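Local coordinates for protein G/U mismatch-specific DNA glycosylase (Deinococcus radiodurans, PDB 2C2Q) that belongs to the uracil-DNA glycosylase superfamily, as a mismatch-specific DNA glycosylase of the G/U type, at residues E153-P158 and G177-E182; A119-R124 and E171-L176. The protein carries 1 engineered substitution. All coordinates share one frame; numbering follows the deposited sequence.

Contact 1: residues E153-P158 and G177-E182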
loop_
_atom_site.group_PDB
_atom_site.type_symbol
_atom_site.label_atom_id
_atom_site.label_comp_id
_atom_site.label_asym_id
_atom_site.label_seq_id
_atom_site.Cartn_x
_atom_site.Cartn_y
_atom_site.Cartn_z
ATOM N N GLU A 153 -6.186 4.245 -10.655
ATOM C CA GLU A 153 -6.335 2.801 -10.890
ATOM C C GLU A 153 -6.151 2.063 -9.569
ATOM O O GLU A 153 -5.455 2.539 -8.668
ATOM C CB GLU A 153 -5.179 2.324 -11.741
ATOM C CG GLU A 153 -5.061 2.741 -13.178
ATOM C CD GLU A 153 -3.719 2.237 -13.738
ATOM O OE1 GLU A 153 -2.985 3.061 -14.257
ATOM O OE2 GLU A 153 -3.364 0.990 -13.668
ATOM N N LEU A 154 -6.713 0.854 -9.482
ATOM C CA LEU A 154 -6.717 0.118 -8.194
ATOM C C LEU A 154 -6.142 -1.265 -8.476
ATOM O O LEU A 154 -6.489 -1.918 -9.476
ATOM C CB LEU A 154 -8.137 0.038 -7.699
ATOM C CG LEU A 154 -8.610 -0.229 -6.266
ATOM C CD1 LEU A 154 -10.052 0.173 -6.273
ATOM C CD2 LEU A 154 -8.437 -1.696 -5.836
ATOM N N TRP A 155 -5.246 -1.730 -7.608
ATOM C CA TRP A 155 -4.504 -2.954 -7.878
ATOM C C TRP A 155 -4.544 -3.748 -6.594
ATOM O O TRP A 155 -4.673 -3.176 -5.489
ATOM C CB TRP A 155 -3.024 -2.654 -8.216
ATOM C CG TRP A 155 -2.765 -2.222 -9.682
ATOM C CD1 TRP A 155 -3.304 -1.150 -10.343
ATOM C CD2 TRP A 155 -1.894 -2.865 -10.621
ATOM N NE1 TRP A 155 -2.803 -1.063 -11.626
ATOM C CE2 TRP A 155 -1.951 -2.117 -11.837
ATOM C CE3 TRP A 155 -1.077 -4.010 -10.571
ATOM C CZ2 TRP A 155 -1.214 -2.481 -12.988
ATOM C CZ3 TRP A 155 -0.334 -4.365 -11.717
ATOM C CH2 TRP A 155 -0.444 -3.609 -12.925
ATOM N N VAL A 156 -4.414 -5.069 -6.747
ATOM C CA VAL A 156 -4.386 -5.967 -5.580
ATOM C C VAL A 156 -3.172 -6.844 -5.748
ATOM O O VAL A 156 -2.913 -7.358 -6.855
ATOM C CB VAL A 156 -5.692 -6.779 -5.435
ATOM C CG1 VAL A 156 -5.580 -7.824 -4.304
ATOM C CG2 VAL A 156 -6.918 -5.862 -5.144
ATOM N N LEU A 157 -2.351 -6.952 -4.693
ATOM C CA LEU A 157 -1.072 -7.612 -4.843
ATOM C C LEU A 157 -0.947 -8.763 -3.875
ATOM O O LEU A 157 -1.572 -8.722 -2.838
ATOM C CB LEU A 157 0.114 -6.659 -4.625
ATOM C CG LEU A 157 0.082 -5.382 -5.497
ATOM C CD1 LEU A 157 1.150 -4.353 -4.925
ATOM C CD2 LEU A 157 0.392 -5.680 -6.911
ATOM N N PRO A 158 -0.166 -9.802 -4.235
ATOM C CA PRO A 158 0.080 -10.933 -3.306
ATOM C C PRO A 158 0.833 -10.425 -2.097
ATOM O O PRO A 158 1.827 -9.716 -2.244
ATOM C CB PRO A 158 0.956 -11.899 -4.136
ATOM C CG PRO A 158 0.611 -11.573 -5.603
ATOM C CD PRO A 158 0.516 -10.012 -5.533
ATOM N N GLY A 177 5.252 -2.515 -11.321
ATOM C CA GLY A 177 6.543 -1.844 -11.563
ATOM C C GLY A 177 6.601 -1.275 -12.997
ATOM O O GLY A 177 7.051 -0.141 -13.226
ATOM N N ASP A 178 6.152 -2.077 -13.934
ATOM C CA ASP A 178 6.188 -1.729 -15.363
ATOM C C ASP A 178 5.224 -0.601 -15.625
ATOM O O ASP A 178 5.548 0.330 -16.391
ATOM C CB ASP A 178 5.670 -2.924 -16.138
ATOM C CG ASP A 178 6.695 -4.030 -16.238
ATOM O OD1 ASP A 178 7.904 -3.842 -15.861
ATOM O OD2 ASP A 178 6.344 -5.112 -16.710
ATOM N N ARG A 179 4.036 -0.723 -15.034
ATOM C CA ARG A 179 2.975 0.302 -15.115
ATOM C C ARG A 179 3.393 1.669 -14.542
ATOM O O ARG A 179 3.071 2.720 -15.132
ATOM C CB ARG A 179 1.699 -0.161 -14.436
ATOM C CG ARG A 179 0.556 0.871 -14.542
ATOM C CD ARG A 179 0.131 1.154 -15.996
ATOM N NE ARG A 179 -0.963 2.096 -16.047
ATOM C CZ ARG A 179 -1.081 3.047 -16.984
ATOM N NH1 ARG A 179 -0.179 3.146 -17.962
ATOM N NH2 ARG A 179 -2.107 3.883 -16.932
ATOM N N VAL A 180 4.112 1.648 -13.418
ATOM C CA VAL A 180 4.665 2.867 -12.832
ATOM C C VAL A 180 5.740 3.475 -13.760
ATOM O O VAL A 180 5.733 4.698 -14.029
ATOM C CB VAL A 180 5.203 2.612 -11.383
ATOM C CG1 VAL A 180 6.096 3.762 -10.898
ATOM C CG2 VAL A 180 4.042 2.377 -10.468
ATOM N N ARG A 181 6.655 2.624 -14.245
ATOM C CA ARG A 181 7.642 3.032 -15.258
ATOM C C ARG A 181 6.966 3.686 -16.477
ATOM O O ARG A 181 7.394 4.726 -16.963
ATOM C CB ARG A 181 8.375 1.766 -15.700
ATOM C CG ARG A 181 9.682 1.923 -16.441
ATOM C CD ARG A 181 10.560 0.626 -16.284
ATOM N NE ARG A 181 10.775 0.328 -14.856
ATOM C CZ ARG A 181 10.313 -0.747 -14.169
ATOM N NH1 ARG A 181 9.608 -1.737 -14.744
ATOM N NH2 ARG A 181 10.573 -0.833 -12.865
ATOM N N GLU A 182 5.906 3.056 -16.955
ATOM C CA GLU A 182 5.141 3.512 -18.123
ATOM C C GLU A 182 4.468 4.872 -17.867
ATOM O O GLU A 182 4.402 5.736 -18.745
ATOM C CB GLU A 182 4.072 2.473 -18.377
ATOM C CG GLU A 182 3.067 2.766 -19.463
ATOM C CD GLU A 182 2.139 1.586 -19.727
ATOM O OE1 GLU A 182 2.084 1.115 -20.896
ATOM O OE2 GLU A 182 1.439 1.115 -18.807
#

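Contact 2: residues A119-R124 and E171-L176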
loop_
_atom_site.group_PDB
_atom_site.type_symbol
_atom_site.label_atom_id
_atom_site.label_comp_id
_atom_site.label_asym_id
_atom_site.label_seq_id
_atom_site.Cartn_x
_atom_site.Cartn_y
_atom_site.Cartn_z
ATOM N N ALA A 119 -2.460 0.590 -4.778
ATOM C CA ALA A 119 -2.237 -0.864 -4.900
ATOM C C ALA A 119 -2.283 -1.444 -3.478
ATOM O O ALA A 119 -1.501 -1.045 -2.623
ATOM C CB ALA A 119 -0.916 -1.197 -5.578
ATOM N N PHE A 120 -3.303 -2.261 -3.206
ATOM C CA PHE A 120 -3.375 -2.993 -1.928
ATOM C C PHE A 120 -2.309 -4.067 -1.910
ATOM O O PHE A 120 -2.138 -4.817 -2.893
ATOM C CB PHE A 120 -4.766 -3.607 -1.701
ATOM C CG PHE A 120 -5.821 -2.552 -1.548
ATOM C CD1 PHE A 120 -6.061 -1.997 -0.285
ATOM C CD2 PHE A 120 -6.459 -2.008 -2.667
ATOM C CE1 PHE A 120 -6.985 -0.980 -0.091
ATOM C CE2 PHE A 120 -7.398 -0.972 -2.466
ATOM C CZ PHE A 120 -7.655 -0.481 -1.193
ATOM N N THR A 121 -1.533 -4.105 -0.834
ATOM C CA THR A 121 -0.430 -5.107 -0.738
ATOM C C THR A 121 -0.888 -6.448 -0.171
ATOM O O THR A 121 -0.069 -7.281 0.180
ATOM C CB THR A 121 0.747 -4.550 0.100
ATOM O OG1 THR A 121 0.269 -4.297 1.456
ATOM C CG2 THR A 121 1.176 -3.155 -0.480
ATOM N N SER A 122 -2.187 -6.614 -0.021
ATOM C CA SER A 122 -2.761 -7.939 0.272
ATOM C C SER A 122 -4.228 -7.963 -0.133
ATOM O O SER A 122 -4.906 -6.940 -0.194
ATOM C CB SER A 122 -2.630 -8.277 1.766
ATOM O OG SER A 122 -3.394 -7.334 2.521
ATOM N N LYS A 123 -4.740 -9.150 -0.435
ATOM C CA LYS A 123 -6.192 -9.272 -0.577
ATOM C C LYS A 123 -7.033 -8.744 0.585
ATOM O O LYS A 123 -8.030 -8.078 0.354
ATOM C CB LYS A 123 -6.533 -10.738 -0.851
ATOM C CG LYS A 123 -5.953 -11.185 -2.154
ATOM C CD LYS A 123 -6.896 -12.270 -2.714
ATOM C CE LYS A 123 -6.308 -12.852 -3.973
ATOM N NZ LYS A 123 -7.256 -13.906 -4.480
ATOM N N ARG A 124 -6.626 -9.011 1.833
ATOM C CA ARG A 124 -7.397 -8.582 2.969
ATOM C C ARG A 124 -7.644 -7.072 3.053
ATOM O O ARG A 124 -8.760 -6.636 3.341
ATOM C CB ARG A 124 -6.687 -9.045 4.257
ATOM C CG ARG A 124 -7.488 -8.707 5.536
ATOM C CD ARG A 124 -8.892 -9.335 5.550
ATOM N NE ARG A 124 -9.702 -8.930 6.736
ATOM C CZ ARG A 124 -9.759 -9.590 7.911
ATOM N NH1 ARG A 124 -9.000 -10.661 8.118
ATOM N NH2 ARG A 124 -10.535 -9.142 8.897
ATOM N N GLU A 171 4.581 -11.847 -10.430
ATOM C CA GLU A 171 3.979 -11.271 -11.637
ATOM C C GLU A 171 3.210 -9.959 -11.366
ATOM O O GLU A 171 3.454 -8.989 -12.090
ATOM C CB GLU A 171 3.046 -12.247 -12.368
ATOM C CG GLU A 171 2.695 -11.761 -13.773
ATOM C CD GLU A 171 1.884 -12.797 -14.548
ATOM O OE1 GLU A 171 1.313 -13.729 -13.901
ATOM O OE2 GLU A 171 1.798 -12.663 -15.796
ATOM N N PRO A 172 2.276 -9.936 -10.390
ATOM C CA PRO A 172 1.468 -8.714 -10.166
ATOM C C PRO A 172 2.314 -7.491 -9.767
ATOM O O PRO A 172 2.022 -6.359 -10.258
ATOM C CB PRO A 172 0.487 -9.145 -9.059
ATOM C CG PRO A 172 0.426 -10.688 -9.216
ATOM C CD PRO A 172 1.827 -11.028 -9.483
ATOM N N TRP A 173 3.353 -7.722 -8.963
ATOM C CA TRP A 173 4.302 -6.700 -8.513
ATOM C C TRP A 173 5.193 -6.196 -9.695
ATOM O O TRP A 173 5.546 -5.034 -9.797
ATOM C CB TRP A 173 5.220 -7.251 -7.392
ATOM C CG TRP A 173 4.523 -7.473 -6.109
ATOM C CD1 TRP A 173 3.841 -8.596 -5.695
ATOM C CD2 TRP A 173 4.423 -6.521 -5.031
ATOM N NE1 TRP A 173 3.302 -8.401 -4.434
ATOM C CE2 TRP A 173 3.671 -7.153 -3.981
ATOM C CE3 TRP A 173 4.923 -5.211 -4.828
ATOM C CZ2 TRP A 173 3.342 -6.495 -2.771
ATOM C CZ3 TRP A 173 4.601 -4.549 -3.586
ATOM C CH2 TRP A 173 3.839 -5.207 -2.587
ATOM N N GLN A 174 5.639 -7.113 -10.560
ATOM C CA GLN A 174 6.434 -6.674 -11.671
ATOM C C GLN A 174 5.573 -5.892 -12.672
ATOM O O GLN A 174 6.054 -4.899 -13.258
ATOM C CB GLN A 174 7.046 -7.886 -12.389
ATOM C CG GLN A 174 7.932 -7.457 -13.512
ATOM C CD GLN A 174 9.189 -6.775 -13.081
ATOM O OE1 GLN A 174 9.977 -7.303 -12.285
ATOM N NE2 GLN A 174 9.407 -5.582 -13.617
ATOM N N ALA A 175 4.329 -6.325 -12.877
ATOM C CA ALA A 175 3.400 -5.630 -13.789
ATOM C C ALA A 175 3.132 -4.201 -13.269
ATOM O O ALA A 175 2.920 -3.233 -14.039
ATOM C CB ALA A 175 2.096 -6.389 -13.905
ATOM N N LEU A 176 3.071 -4.108 -11.950
ATOM C CA LEU A 176 2.863 -2.819 -11.313
ATOM C C LEU A 176 4.064 -1.955 -11.550
ATOM O O LEU A 176 3.907 -0.766 -11.951
ATOM C CB LEU A 176 2.575 -3.008 -9.799
ATOM C CG LEU A 176 2.340 -1.689 -9.076
ATOM C CD1 LEU A 176 1.193 -0.887 -9.651
ATOM C CD2 LEU A 176 2.123 -1.987 -7.581
#

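Contact 1: residues E153-P158 and G177-E182
Arg-179, on helix 171-188, reaches across to the carboxylate of Glu-153 at the start of strand 153-156 and grips it side-on with two nitrogens, both spent on one oxygen. NE lies 2.9 Å from Glu-153 OE1 and meets it on the syn side; NH2, also 2.9 Å from Glu-153 OE1, comes from above the carboxylate plane. Both N-H groups point at the oxygen with a clear bend, 145° for Arg-179 NE and much the same for NH2. The Arg-179 chain is bent at chi2, which lays the edge of the guanidinium against the acid. Its third nitrogen is taken within the helix, NH1 bonding Glu-182 OE2 at 2.7 Å. The other oxygen of Glu-153 is used as well: Trp-155 NE1 donates to Glu-153 OE2 at 2.9 Å, almost straight at 176° and in the plane of the indole. Below the charges, Arg-179 CB rests 4.0 Å from Trp-155 CZ2, so the aliphatic part of the arginine packs on the buried ring. With one cation bridging two carboxylates, the network should favour ionised acids, and the straight indole bond should help to hold the rotation of the Glu-153 carboxylate, tying the N-terminal end of strand 153-156 to helix 171-188 through a polar cluster above an apolar base.

Contact 2: residues A119-R124 and E171-L176
Two apolar touches carry this contact, Ala-119 on Leu-176 and Thr-121 on Trp-173, and no hydrogen bond crosses between the segments. In the first, the methyl of Ala-119, directed at the helix from strand 117-120, meets one branch of the leucine, with Ala-119 CB 3.7 Å from Leu-176 CD2. CG of Leu-176 stands anti to the backbone N (chi1 -180°), and chi2 (58°) then sets CD2 against the alanine methyl.

The second touch joins a methyl to an indole. Thr-121 CG2 lies 4.0 Å from Trp-173 CH2, at the far end of the six-membered ring, and Thr-121 CB is almost as near, 4.1 Å from the same Trp-173 CH2. The methyl approaches the ring obliquely.

Polar groups on these side chains find partners beyond the two segments. Thr-121 OG1 is hydrogen-bonded to Tyr-46 OH, and Trp-173 NE1 to Pro-158 O; with these polar ends engaged, the threonine methyl and the benzo end of the indole are what meet across the contact.

All four touching residues are buried. Ala-119 also packs on Leu-28 and Leu-30 of the neighbouring strand 28-32, while Trp-173 meets Thr-56 and Leu-57 of helix 53-59. Helix 171-188 thus covers strand 117-120 and the turn leading to helix 123-130, with Trp-173 touching both that turn and helix 53-59.

Both contacts use helix 171-188, contact 2 its first turns and contact 1 the turns that follow, and both reach one mixed sheet, in which strands 117-120 and 153-156 run parallel as neighbours. Their centres are about 7 Å apart. Along the chain the order is 119-124, 153-158, 171-176, 177-182, so the segments alternate. The strands are joined directly: Trp-155 O lies 2.8 Å from Phe-120 N, and Leu-157 N 2.8 Å from Phe-120 O, both probable hydrogen bonds. Trp-155 also packs against the helix backbone at Pro-172 O and Leu-176 N, bringing the contacts into touch. Together they seat the C-terminal helix on the sheet, through apolar packing in contact 2 and a salt bridge near the N-terminal end of strand 153-156 in contact 1.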